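Local coordinates for putative exported protein (Burkholderia pseudomallei, PDB 4JGB) that is of unknown function but has a Rossmann-type NAD(P)-binding fold and may act as an NAD(P)-dependent oxidoreductase, at residues W151-P156 with R206-A211; R101-G106 with I193-E198; V86-V91 with Y140-T145. All coordinates share one frame; numbering follows the deposited sequence.

Contact 1 pairs two neighbouring parallel strands in the central sheet of the Rossmann-type fold, contact 2 lays helix 188-201 on one face of that sheet, and contact 3 joins two helices on the other face. The sheet is common ground: strand 101-105 of contact 2 hydrogen-bonds to strand 150-155 of contact 1, while Val104 packs against Leu90 and Leu143 to bring contacts 2 and 3 together. Contacts 1 and 2 lie deepest, contact 3 nearer the surface with one exposed lysine. Chemistry follows place: backbone hydrogen bonds dominate between strands, a buried ion pair beside a phenylalanine joins helix to sheet, and the helix pair meets through apolar and CH-pi contacts with one bridging water.

Contact 1 (W151-P156 with R206-A211); sequences WTFFSP and RQAATA
Two adjacent parallel strands of the Rossmann-type sheet meet here, 151-155 and 207-211. Phe153 pairs with Ala208 and Phe154 with Ala209, and three backbone hydrogen bonds join them: Phe153 N donates to Gln207 O, Ala209 N to Phe153 O at 2.9 Å, and Ser155 N to Ala209 O. At one end Arg206 N donates to Trp151 O. Trp151 CG lies between the backbone N and the carbonyl carbon (chi1 61°), and the indole is laid over the neighbouring backbone: Arg206 CA sits 3.7 Å from the centroid of the six-membered ring of Trp151, a CH-pi contact almost on the ring normal. The wide, flat indole can cover the Arg206 backbone here while its NE1 donates to Val146 O. Alanine methyls are small enough for the middle: Ala209 CB fits over one face of the Phe154 ring, offset toward the rim, and against Thr152 CG2 (3.9 Å), and Ala208 CB approaches the edge of the Phe153 ring. At the far end Thr210 OG1, anti to its backbone N (chi1 -160°), donates to Ser155 O at 2.8 Å from above the carbonyl plane. A water also donates to that oxygen and accepts from Ala211 N, bridging the strands. Strand 101-105 flanks strand 150-155 on its other side, helix 188-201 packs on the face bearing Phe154, and helix 130-143 on that bearing Phe153.

Contact 2 (R101-G106 with I193-E198); sequences RVVVVG and IAFVDE
Val103 and Phe195 meet tip to tip in the tightly packed part of this strand-to-helix contact. Val103 CG1, anti to its backbone N (chi1 -176°), stands over one face of the Phe195 ring, offset toward the rim; it lies 3.7 Å from the ring centroid and 3.4 Å from Phe195 CZ. Val105 crosses the phenylalanine side chain at about a right angle, with CG2 3.7 Å from Phe195 CE2. Beta-branched valine suits an extended backbone and offers methyls to the ring, and the long, flat phenylalanine spans the gap between helix backbone and sheet. The other side is polar and hydrated, less close-packed in apolar terms, although Arg101 and Glu198 are buried. Arg101 NH2 forms a salt bridge with Glu198 OE2 at 2.9 Å, but the hydrogen bond within it is weak and the two charged planes stand 83° apart. The same NH2 donates to Glu198 O, also at 2.9 Å, reaching that oxygen from above its carbonyl plane. A water accepts from Arg101 NE and donates weakly to Glu198 O. Val103 CG2 packs over the centre of the guanidinium. Further partners steady both charges: Arg101 NH1 donates to Asp150 O and Thr152 OG1, while the Glu198 carboxylate accepts from Arg203 N and Phe204 N. Strand 101-105 lies between strands 68-71 and 150-155, and helix 188-201 packs against this sheet beside helix 16-27, whose Ile21 touches Phe195.

Contact 3 (V86-V91 with Y140-T145); sequences VAKALV and YGYLST
Lys88 lies across one face of the Tyr142 ring, with its CG 3.8 Å from the ring centroid and only 9° off the normal, a CH-pi contact over the centre. Its chain is extended beyond CG, and CE meets the same face nearer Tyr142 CD1, at 3.8 Å. A lysine suits this partly exposed ring because its methylenes can pack on the aromatic face while the residue remains at the surface. Tyr142 CG is anti to its backbone N (chi1 167°), and the ring extends toward helix 83-97. Val91 comes to a different part of it: CG2 is near the ring plane, 3.9 Å from Tyr142 CE2, and CG1 packs 3.8 Å from Tyr142 OH. One water donates to Lys88 O and is hydrogen-bonded to Tyr142 OH at 2.7 Å, joining the helices through the hydroxyl. Deeper in, Val91 and Leu143 run antiparallel, side by side, with Val91 CG2 3.5 Å from Leu143 CD2. These compact apolar groups suit the side nearer the sheet, where Leu143 also packs on Val104 and Phe153. Two neighbouring helices, each leading into a parallel strand, are typical of the helix layer of a Rossmann-type alpha/beta/alpha sandwich.

Contact 1 (W151-P156 with R206-A211)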
ATOM      1  N   TRP A 151      -2.312   0.186 -11.183  1.00 14.09           N
ATOM      2  CA  TRP A 151      -2.431   0.127  -9.760  1.00 13.52           C
ATOM      3  C   TRP A 151      -1.967  -1.221  -9.249  1.00 13.25           C
ATOM      4  O   TRP A 151      -1.956  -2.218  -9.987  1.00 13.63           O
ATOM      5  CB  TRP A 151      -3.871   0.489  -9.317  1.00 13.78           C
ATOM      6  CG  TRP A 151      -4.936  -0.446  -9.851  1.00 14.01           C
ATOM      7  CD1 TRP A 151      -5.767  -0.240 -10.941  1.00 14.81           C
ATOM      8  CD2 TRP A 151      -5.295  -1.725  -9.313  1.00 13.72           C
ATOM      9  NE1 TRP A 151      -6.621  -1.308 -11.095  1.00 14.85           N
ATOM     10  CE2 TRP A 151      -6.352  -2.237 -10.117  1.00 14.59           C
ATOM     11  CE3 TRP A 151      -4.829  -2.487  -8.234  1.00 13.07           C
ATOM     12  CZ2 TRP A 151      -6.941  -3.500  -9.882  1.00 14.48           C
ATOM     13  CZ3 TRP A 151      -5.431  -3.754  -7.986  1.00 13.50           C
ATOM     14  CH2 TRP A 151      -6.456  -4.244  -8.822  1.00 13.89           C
ATOM     15  N   THR A 152      -1.560  -1.232  -7.981  1.00 12.85           N
ATOM     16  CA  THR A 152      -1.192  -2.447  -7.264  1.00 12.32           C
ATOM     17  C   THR A 152      -1.761  -2.350  -5.851  1.00 11.47           C
ATOM     18  O   THR A 152      -1.608  -1.325  -5.178  1.00 11.48           O
ATOM     19  CB  THR A 152       0.348  -2.621  -7.196  1.00 12.44           C
ATOM     20  OG1 THR A 152       0.820  -3.008  -8.485  1.00 14.22           O
ATOM     21  CG2 THR A 152       0.740  -3.750  -6.204  1.00 11.64           C
ATOM     22  N   PHE A 153      -2.435  -3.403  -5.405  1.00 11.51           N
ATOM     23  CA  PHE A 153      -3.021  -3.407  -4.079  1.00 11.71           C
ATOM     24  C   PHE A 153      -2.114  -4.328  -3.277  1.00 11.84           C
ATOM     25  O   PHE A 153      -2.189  -5.550  -3.429  1.00 12.46           O
ATOM     26  CB  PHE A 153      -4.439  -3.936  -4.203  1.00 12.50           C
ATOM     27  CG  PHE A 153      -5.192  -4.066  -2.904  1.00 12.82           C
ATOM     28  CD1 PHE A 153      -5.830  -2.962  -2.328  1.00 12.96           C
ATOM     29  CD2 PHE A 153      -5.331  -5.317  -2.293  1.00 13.13           C
ATOM     30  CE1 PHE A 153      -6.560  -3.116  -1.149  1.00 13.83           C
ATOM     31  CE2 PHE A 153      -6.048  -5.463  -1.104  1.00 13.47           C
ATOM     32  CZ  PHE A 153      -6.667  -4.361  -0.536  1.00 13.48           C
ATOM     33  N   PHE A 154      -1.215  -3.743  -2.490  1.00 11.54           N
ATOM     34  CA  PHE A 154      -0.089  -4.473  -1.911  1.00 11.49           C
ATOM     35  C   PHE A 154      -0.339  -4.790  -0.437  1.00 11.53           C
ATOM     36  O   PHE A 154       0.018  -3.985   0.400  1.00 11.90           O
ATOM     37  CB  PHE A 154       1.247  -3.679  -2.055  1.00 11.19           C
ATOM     38  CG  PHE A 154       2.487  -4.574  -2.104  1.00 11.74           C
ATOM     39  CD1 PHE A 154       2.772  -5.469  -1.064  1.00 11.44           C
ATOM     40  CD2 PHE A 154       3.345  -4.541  -3.199  1.00 11.90           C
ATOM     41  CE1 PHE A 154       3.852  -6.321  -1.129  1.00 12.10           C
ATOM     42  CE2 PHE A 154       4.452  -5.373  -3.262  1.00 12.70           C
ATOM     43  CZ  PHE A 154       4.714  -6.265  -2.223  1.00 12.93           C
ATOM     44  N   SER A 155      -0.943  -5.947  -0.119  1.00 11.66           N
ATOM     45  CA  SER A 155      -1.266  -6.301   1.282  1.00 11.84           C
ATOM     46  C   SER A 155      -0.069  -6.780   2.077  1.00 11.36           C
ATOM     47  O   SER A 155       0.723  -7.573   1.566  1.00 11.21           O
ATOM     48  CB  SER A 155      -2.352  -7.396   1.370  1.00 12.57           C
ATOM     49  OG  SER A 155      -3.530  -6.961   0.698  1.00 13.63           O
ATOM     50  N   PRO A 156       0.060  -6.301   3.324  1.00 11.01           N
ATOM     51  CA  PRO A 156       1.054  -6.818   4.249  1.00 11.34           C
ATOM     52  C   PRO A 156       0.662  -8.225   4.617  1.00 11.75           C
ATOM     53  O   PRO A 156      -0.498  -8.629   4.415  1.00 11.09           O
ATOM     54  CB  PRO A 156       0.864  -5.951   5.540  1.00 11.48           C
ATOM     55  CG  PRO A 156      -0.024  -4.820   5.156  1.00 11.79           C
ATOM     56  CD  PRO A 156      -0.800  -5.268   3.932  1.00 11.27           C
ATOM     57  N   ARG A 206      -2.303  -4.018 -11.872  1.00 15.73           N
ATOM     58  CA  ARG A 206      -3.720  -4.306 -11.696  1.00 16.25           C
ATOM     59  C   ARG A 206      -3.987  -5.629 -10.975  1.00 15.69           C
ATOM     60  O   ARG A 206      -4.949  -6.306 -11.262  1.00 15.73           O
ATOM     61  CB  ARG A 206      -4.480  -4.183 -13.029  1.00 17.34           C
ATOM     62  CG  ARG A 206      -4.648  -2.728 -13.457  1.00 18.82           C
ATOM     63  CD  ARG A 206      -5.411  -2.625 -14.778  1.00 19.77           C
ATOM     64  NE  ARG A 206      -4.608  -3.151 -15.884  1.00 20.30           N
ATOM     65  CZ  ARG A 206      -3.606  -2.497 -16.466  1.00 21.16           C
ATOM     66  NH1 ARG A 206      -3.244  -1.285 -16.035  1.00 20.82           N
ATOM     67  NH2 ARG A 206      -2.930  -3.066 -17.465  1.00 21.65           N
ATOM     68  N   GLN A 207      -3.120  -5.971 -10.020  1.00 15.34           N
ATOM     69  CA  GLN A 207      -3.248  -7.207  -9.259  1.00 15.06           C
ATOM     70  C   GLN A 207      -3.052  -6.873  -7.798  1.00 14.43           C
ATOM     71  O   GLN A 207      -2.436  -5.846  -7.453  1.00 13.46           O
ATOM     72  CB  GLN A 207      -2.193  -8.250  -9.706  1.00 15.59           C
ATOM     73  CG  GLN A 207      -2.350  -8.745 -11.147  1.00 17.50           C
ATOM     74  CD  GLN A 207      -1.292  -9.772 -11.577  1.00 18.28           C
ATOM     75  OE1 GLN A 207      -0.231  -9.859 -10.995  1.00 17.50           O
ATOM     76  NE2 GLN A 207      -1.601 -10.552 -12.629  1.00 20.37           N
ATOM     77  N   ALA A 208      -3.595  -7.732  -6.943  1.00 13.81           N
ATOM     78  CA  ALA A 208      -3.179  -7.781  -5.538  1.00 13.03           C
ATOM     79  C   ALA A 208      -1.770  -8.338  -5.520  1.00 12.70           C
ATOM     80  O   ALA A 208      -1.349  -9.054  -6.462  1.00 13.02           O
ATOM     81  CB  ALA A 208      -4.123  -8.682  -4.731  1.00 13.16           C
ATOM     82  N   ALA A 209      -1.041  -8.007  -4.455  1.00 11.82           N
ATOM     83  CA  ALA A 209       0.343  -8.406  -4.270  1.00 11.15           C
ATOM     84  C   ALA A 209       0.548  -8.517  -2.784  1.00 10.65           C
ATOM     85  O   ALA A 209      -0.081  -7.775  -2.028  1.00 11.04           O
ATOM     86  CB  ALA A 209       1.264  -7.305  -4.806  1.00 10.49           C
ATOM     87  N   THR A 210       1.477  -9.356  -2.367  1.00 10.09           N
ATOM     88  CA  THR A 210       1.801  -9.512  -0.945  1.00  9.89           C
ATOM     89  C   THR A 210       3.219 -10.074  -0.799  1.00 10.10           C
ATOM     90  O   THR A 210       3.765 -10.641  -1.763  1.00 10.58           O
ATOM     91  CB  THR A 210       0.825 -10.488  -0.266  1.00 10.05           C
ATOM     92  OG1 THR A 210       0.847 -10.290   1.141  1.00 10.19           O
ATOM     93  CG2 THR A 210       1.174 -11.974  -0.610  1.00 10.45           C
ATOM     94  N   ALA A 211       3.792  -9.924   0.392  1.00  9.67           N
ATOM     95  CA  ALA A 211       5.138 -10.420   0.714  1.00 10.15           C
ATOM     96  C   ALA A 211       5.104 -11.073   2.099  1.00 10.22           C
ATOM     97  O   ALA A 211       4.310 -10.684   2.972  1.00 10.29           O
ATOM     98  CB  ALA A 211       6.157  -9.290   0.686  1.00  9.90           C
TER
HETATM   99  O   HOH W   1       3.404  -8.299   2.509  1.00 27.32           O

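Contact 2 (R101-G106 with I193-E198)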
ATOM      1  N   ARG A 101       1.028   5.297 -12.338  1.00 16.99           N
ATOM      2  CA  ARG A 101       1.400   4.284 -11.362  1.00 15.41           C
ATOM      3  C   ARG A 101       0.888   4.676  -9.983  1.00 14.64           C
ATOM      4  O   ARG A 101       1.217   5.749  -9.479  1.00 14.39           O
ATOM      5  CB  ARG A 101       2.927   4.060 -11.381  1.00 15.31           C
ATOM      6  CG  ARG A 101       3.392   2.863 -10.560  1.00 14.63           C
ATOM      7  CD  ARG A 101       3.006   1.582 -11.255  1.00 14.19           C
ATOM      8  NE  ARG A 101       3.632   0.417 -10.659  1.00 13.34           N
ATOM      9  CZ  ARG A 101       2.974  -0.548 -10.048  1.00 12.78           C
ATOM     10  NH1 ARG A 101       1.645  -0.479  -9.907  1.00 12.02           N
ATOM     11  NH2 ARG A 101       3.664  -1.574  -9.563  1.00 12.60           N
ATOM     12  N   VAL A 102       0.049   3.803  -9.419  1.00 13.92           N
ATOM     13  CA  VAL A 102      -0.606   3.959  -8.109  1.00 13.26           C
ATOM     14  C   VAL A 102      -0.349   2.696  -7.262  1.00 12.92           C
ATOM     15  O   VAL A 102      -0.711   1.593  -7.672  1.00 12.79           O
ATOM     16  CB  VAL A 102      -2.155   4.120  -8.264  1.00 13.26           C
ATOM     17  CG1 VAL A 102      -2.862   4.202  -6.908  1.00 12.99           C
ATOM     18  CG2 VAL A 102      -2.523   5.333  -9.115  1.00 13.61           C
ATOM     19  N   VAL A 103       0.271   2.833  -6.088  1.00 12.26           N
ATOM     20  CA  VAL A 103       0.491   1.644  -5.245  1.00 12.21           C
ATOM     21  C   VAL A 103      -0.086   1.897  -3.855  1.00 12.68           C
ATOM     22  O   VAL A 103       0.247   2.906  -3.214  1.00 13.02           O
ATOM     23  CB  VAL A 103       1.979   1.179  -5.143  1.00 11.96           C
ATOM     24  CG1 VAL A 103       2.100  -0.121  -4.331  1.00 11.64           C
ATOM     25  CG2 VAL A 103       2.594   0.959  -6.516  1.00 12.77           C
ATOM     26  N   VAL A 104      -0.965   1.004  -3.403  1.00 12.87           N
ATOM     27  CA  VAL A 104      -1.615   1.189  -2.085  1.00 13.21           C
ATOM     28  C   VAL A 104      -1.336   0.024  -1.134  1.00 12.97           C
ATOM     29  O   VAL A 104      -1.216  -1.127  -1.547  1.00 13.12           O
ATOM     30  CB  VAL A 104      -3.149   1.510  -2.197  1.00 13.65           C
ATOM     31  CG1 VAL A 104      -3.427   2.558  -3.266  1.00 14.54           C
ATOM     32  CG2 VAL A 104      -3.973   0.291  -2.566  1.00 14.63           C
ATOM     33  N   VAL A 105      -1.201   0.337   0.145  1.00 13.29           N
ATOM     34  CA  VAL A 105      -1.123  -0.676   1.192  1.00 12.78           C
ATOM     35  C   VAL A 105      -2.506  -1.312   1.297  1.00 13.01           C
ATOM     36  O   VAL A 105      -3.501  -0.626   1.487  1.00 13.08           O
ATOM     37  CB  VAL A 105      -0.634  -0.060   2.543  1.00 12.81           C
ATOM     38  CG1 VAL A 105      -0.830  -1.019   3.737  1.00 13.10           C
ATOM     39  CG2 VAL A 105       0.843   0.345   2.437  1.00 12.51           C
ATOM     40  N   GLY A 106      -2.547  -2.633   1.148  1.00 13.22           N
ATOM     41  CA  GLY A 106      -3.788  -3.399   1.247  1.00 13.35           C
ATOM     42  C   GLY A 106      -4.020  -3.949   2.644  1.00 13.36           C
ATOM     43  O   GLY A 106      -3.634  -3.325   3.638  1.00 14.75           O
ATOM     44  N   ILE A 193      10.977  -2.916   1.410  1.00 10.18           N
ATOM     45  CA  ILE A 193      11.769  -3.413   0.256  1.00 10.22           C
ATOM     46  C   ILE A 193      10.816  -3.918  -0.846  1.00  9.57           C
ATOM     47  O   ILE A 193      10.905  -3.470  -1.967  1.00  9.88           O
ATOM     48  CB  ILE A 193      12.829  -4.478   0.646  1.00 10.65           C
ATOM     49  CG1 ILE A 193      13.869  -3.841   1.608  1.00 11.25           C
ATOM     50  CG2 ILE A 193      13.480  -5.065  -0.629  1.00 10.99           C
ATOM     51  CD1 ILE A 193      15.002  -4.710   2.111  1.00 12.05           C
ATOM     52  N   ALA A 194       9.931  -4.849  -0.521  1.00  9.10           N
ATOM     53  CA  ALA A 194       8.940  -5.362  -1.476  1.00  9.02           C
ATOM     54  C   ALA A 194       8.122  -4.286  -2.195  1.00  8.76           C
ATOM     55  O   ALA A 194       7.917  -4.358  -3.426  1.00  8.84           O
ATOM     56  CB  ALA A 194       8.011  -6.380  -0.817  1.00  8.68           C
ATOM     57  N   PHE A 195       7.674  -3.288  -1.428  1.00  8.44           N
ATOM     58  CA  PHE A 195       6.699  -2.311  -1.882  1.00  8.32           C
ATOM     59  C   PHE A 195       7.410  -1.428  -2.902  1.00  8.71           C
ATOM     60  O   PHE A 195       6.915  -1.218  -4.030  1.00  8.53           O
ATOM     61  CB  PHE A 195       6.187  -1.493  -0.667  1.00  8.07           C
ATOM     62  CG  PHE A 195       5.041  -0.552  -0.966  1.00  7.94           C
ATOM     63  CD1 PHE A 195       5.269   0.707  -1.535  1.00  8.04           C
ATOM     64  CD2 PHE A 195       3.740  -0.880  -0.588  1.00  7.62           C
ATOM     65  CE1 PHE A 195       4.219   1.593  -1.746  1.00  7.98           C
ATOM     66  CE2 PHE A 195       2.687   0.016  -0.811  1.00  7.66           C
ATOM     67  CZ  PHE A 195       2.937   1.259  -1.373  1.00  7.65           C
ATOM     68  N   VAL A 196       8.600  -0.957  -2.524  1.00  9.29           N
ATOM     69  CA  VAL A 196       9.392  -0.101  -3.414  1.00  9.57           C
ATOM     70  C   VAL A 196       9.943  -0.902  -4.628  1.00 10.31           C
ATOM     71  O   VAL A 196      10.046  -0.355  -5.731  1.00 10.58           O
ATOM     72  CB  VAL A 196      10.524   0.626  -2.629  1.00  9.99           C
ATOM     73  CG1 VAL A 196      11.439   1.372  -3.587  1.00 10.32           C
ATOM     74  CG2 VAL A 196       9.962   1.596  -1.567  1.00  9.67           C
ATOM     75  N   ASP A 197      10.275  -2.186  -4.450  1.00 10.75           N
ATOM     76  CA  ASP A 197      10.687  -3.039  -5.612  1.00 11.90           C
ATOM     77  C   ASP A 197       9.516  -3.065  -6.605  1.00 11.88           C
ATOM     78  O   ASP A 197       9.706  -3.018  -7.824  1.00 12.76           O
ATOM     79  CB  ASP A 197      10.977  -4.515  -5.222  1.00 11.89           C
ATOM     80  CG  ASP A 197      12.317  -4.728  -4.521  1.00 12.69           C
ATOM     81  OD1 ASP A 197      13.213  -3.865  -4.522  1.00 12.86           O
ATOM     82  OD2 ASP A 197      12.473  -5.831  -3.971  1.00 12.81           O
ATOM     83  N   GLU A 198       8.302  -3.133  -6.080  1.00 11.75           N
ATOM     84  CA  GLU A 198       7.121  -3.271  -6.930  1.00 11.76           C
ATOM     85  C   GLU A 198       6.840  -1.983  -7.684  1.00 11.74           C
ATOM     86  O   GLU A 198       6.456  -2.015  -8.854  1.00 12.05           O
ATOM     87  CB  GLU A 198       5.879  -3.755  -6.149  1.00 11.58           C
ATOM     88  CG  GLU A 198       4.584  -3.879  -6.988  1.00 11.90           C
ATOM     89  CD  GLU A 198       4.761  -4.624  -8.326  1.00 13.14           C
ATOM     90  OE1 GLU A 198       5.720  -5.427  -8.449  1.00 13.07           O
ATOM     91  OE2 GLU A 198       3.928  -4.418  -9.256  1.00 13.62           O
TER
HETATM   92  O   HOH W   2       6.143  -0.308 -11.887  1.00 17.02           O

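Contact 3 (V86-V91 with Y140-T145)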
ATOM      1  N   VAL A  86     -10.357   6.530   0.388  1.00 17.59           N
ATOM      2  CA  VAL A  86      -8.947   6.768   0.085  1.00 17.56           C
ATOM      3  C   VAL A  86      -8.581   6.211  -1.294  1.00 16.82           C
ATOM      4  O   VAL A  86      -8.100   6.947  -2.136  1.00 16.94           O
ATOM      5  CB  VAL A  86      -7.982   6.180   1.144  1.00 17.31           C
ATOM      6  CG1 VAL A  86      -6.542   6.294   0.652  1.00 16.75           C
ATOM      7  CG2 VAL A  86      -8.111   6.922   2.471  1.00 18.16           C
ATOM      8  N   ALA A  87      -8.800   4.910  -1.505  1.00 16.43           N
ATOM      9  CA  ALA A  87      -8.602   4.281  -2.819  1.00 16.20           C
ATOM     10  C   ALA A  87      -9.275   5.082  -3.976  1.00 16.62           C
ATOM     11  O   ALA A  87      -8.660   5.341  -5.021  1.00 15.65           O
ATOM     12  CB  ALA A  87      -9.117   2.836  -2.789  1.00 16.14           C
ATOM     13  N   LYS A  88     -10.547   5.442  -3.777  1.00 17.84           N
ATOM     14  CA  LYS A  88     -11.310   6.190  -4.762  1.00 18.28           C
ATOM     15  C   LYS A  88     -10.685   7.551  -5.034  1.00 18.62           C
ATOM     16  O   LYS A  88     -10.575   7.992  -6.196  1.00 18.13           O
ATOM     17  CB  LYS A  88     -12.764   6.363  -4.329  1.00 19.70           C
ATOM     18  CG  LYS A  88     -13.571   5.073  -4.365  1.00 19.81           C
ATOM     19  CD  LYS A  88     -15.091   5.307  -4.301  1.00 20.97           C
ATOM     20  CE  LYS A  88     -15.806   3.959  -4.379  1.00 21.19           C
ATOM     21  NZ  LYS A  88     -17.299   3.994  -4.494  1.00 22.62           N
ATOM     22  N   ALA A  89     -10.274   8.219  -3.963  1.00 18.87           N
ATOM     23  CA  ALA A  89      -9.713   9.574  -4.086  1.00 19.76           C
ATOM     24  C   ALA A  89      -8.352   9.522  -4.753  1.00 19.16           C
ATOM     25  O   ALA A  89      -8.004  10.399  -5.540  1.00 19.81           O
ATOM     26  CB  ALA A  89      -9.638  10.267  -2.723  1.00 19.98           C
ATOM     27  N   LEU A  90      -7.587   8.475  -4.451  1.00 19.34           N
ATOM     28  CA  LEU A  90      -6.294   8.258  -5.090  1.00 19.74           C
ATOM     29  C   LEU A  90      -6.432   8.064  -6.587  1.00 19.50           C
ATOM     30  O   LEU A  90      -5.709   8.687  -7.359  1.00 19.80           O
ATOM     31  CB  LEU A  90      -5.576   7.036  -4.512  1.00 20.09           C
ATOM     32  CG  LEU A  90      -4.704   7.214  -3.271  1.00 21.18           C
ATOM     33  CD1 LEU A  90      -3.959   5.913  -3.063  1.00 21.79           C
ATOM     34  CD2 LEU A  90      -3.722   8.364  -3.433  1.00 21.22           C
ATOM     35  N   VAL A  91      -7.338   7.178  -6.981  1.00 19.07           N
ATOM     36  CA  VAL A  91      -7.559   6.861  -8.393  1.00 18.92           C
ATOM     37  C   VAL A  91      -8.011   8.109  -9.134  1.00 19.61           C
ATOM     38  O   VAL A  91      -7.515   8.388 -10.230  1.00 19.99           O
ATOM     39  CB  VAL A  91      -8.626   5.766  -8.577  1.00 19.10           C
ATOM     40  CG1 VAL A  91      -9.081   5.704 -10.031  1.00 20.03           C
ATOM     41  CG2 VAL A  91      -8.113   4.417  -8.101  1.00 18.65           C
ATOM     42  N   TYR A 140     -10.244  -3.133  -2.706  1.00 18.61           N
ATOM     43  CA  TYR A 140      -9.771  -4.007  -3.787  1.00 19.91           C
ATOM     44  C   TYR A 140     -10.872  -4.269  -4.831  1.00 20.25           C
ATOM     45  O   TYR A 140     -10.615  -4.209  -6.019  1.00 19.97           O
ATOM     46  CB  TYR A 140      -9.224  -5.330  -3.247  1.00 21.42           C
ATOM     47  CG  TYR A 140      -8.796  -6.249  -4.369  1.00 24.24           C
ATOM     48  CD1 TYR A 140      -7.603  -6.019  -5.052  1.00 24.19           C
ATOM     49  CD2 TYR A 140      -9.598  -7.335  -4.776  1.00 27.47           C
ATOM     50  CE1 TYR A 140      -7.198  -6.836  -6.096  1.00 26.44           C
ATOM     51  CE2 TYR A 140      -9.193  -8.163  -5.829  1.00 29.77           C
ATOM     52  CZ  TYR A 140      -7.989  -7.904  -6.479  1.00 28.60           C
ATOM     53  OH  TYR A 140      -7.544  -8.692  -7.510  1.00 31.43           O
ATOM     54  N   GLY A 141     -12.096  -4.560  -4.381  1.00 20.58           N
ATOM     55  CA  GLY A 141     -13.255  -4.626  -5.289  1.00 20.81           C
ATOM     56  C   GLY A 141     -13.410  -3.398  -6.180  1.00 20.59           C
ATOM     57  O   GLY A 141     -13.663  -3.512  -7.379  1.00 20.41           O
ATOM     58  N   TYR A 142     -13.256  -2.207  -5.607  1.00 20.12           N
ATOM     59  CA  TYR A 142     -13.349  -1.002  -6.422  1.00 20.16           C
ATOM     60  C   TYR A 142     -12.221  -0.895  -7.473  1.00 19.28           C
ATOM     61  O   TYR A 142     -12.470  -0.645  -8.662  1.00 19.39           O
ATOM     62  CB  TYR A 142     -13.424   0.263  -5.554  1.00 20.50           C
ATOM     63  CG  TYR A 142     -13.201   1.490  -6.375  1.00 21.57           C
ATOM     64  CD1 TYR A 142     -14.210   1.993  -7.189  1.00 23.31           C
ATOM     65  CD2 TYR A 142     -11.951   2.137  -6.377  1.00 21.82           C
ATOM     66  CE1 TYR A 142     -13.996   3.120  -7.975  1.00 24.73           C
ATOM     67  CE2 TYR A 142     -11.733   3.262  -7.161  1.00 23.32           C
ATOM     68  CZ  TYR A 142     -12.764   3.744  -7.946  1.00 24.30           C
ATOM     69  OH  TYR A 142     -12.572   4.857  -8.717  1.00 27.93           O
ATOM     70  N   LEU A 143     -10.984  -1.076  -7.020  1.00 17.81           N
ATOM     71  CA  LEU A 143      -9.811  -1.060  -7.890  1.00 17.13           C
ATOM     72  C   LEU A 143      -9.846  -2.069  -9.058  1.00 18.06           C
ATOM     73  O   LEU A 143      -9.266  -1.808 -10.120  1.00 18.04           O
ATOM     74  CB  LEU A 143      -8.542  -1.256  -7.051  1.00 15.91           C
ATOM     75  CG  LEU A 143      -8.098  -0.078  -6.200  1.00 15.54           C
ATOM     76  CD1 LEU A 143      -7.036  -0.559  -5.206  1.00 14.84           C
ATOM     77  CD2 LEU A 143      -7.563   1.074  -7.060  1.00 15.42           C
ATOM     78  N   SER A 144     -10.522  -3.206  -8.876  1.00 18.33           N
ATOM     79  CA  SER A 144     -10.672  -4.210  -9.946  0.50 19.22           C
ATOM     80  C   SER A 144     -11.494  -3.679 -11.122  1.00 20.51           C
ATOM     81  O   SER A 144     -11.459  -4.236 -12.229  1.00 21.62           O
ATOM     82  CB  SER A 144     -11.317  -5.492  -9.399  0.50 19.31           C
ATOM     83  OG  SER A 144     -10.668  -5.922  -8.220  0.50 17.85           O
ATOM     84  N   THR A 145     -12.255  -2.611 -10.897  1.00 20.88           N
ATOM     85  CA  THR A 145     -13.010  -1.987 -12.005  1.00 21.64           C
ATOM     86  C   THR A 145     -12.150  -0.950 -12.752  1.00 21.46           C
ATOM     87  O   THR A 145     -12.589  -0.322 -13.730  1.00 21.96           O
ATOM     88  CB  THR A 145     -14.306  -1.311 -11.506  1.00 22.53           C
ATOM     89  OG1 THR A 145     -13.959  -0.145 -10.745  1.00 21.88           O
ATOM     90  CG2 THR A 145     -15.116  -2.290 -10.616  1.00 23.15           C
TER
HETATM   91  O   HOH W   3     -12.468   7.461  -8.191  1.00 30.92           O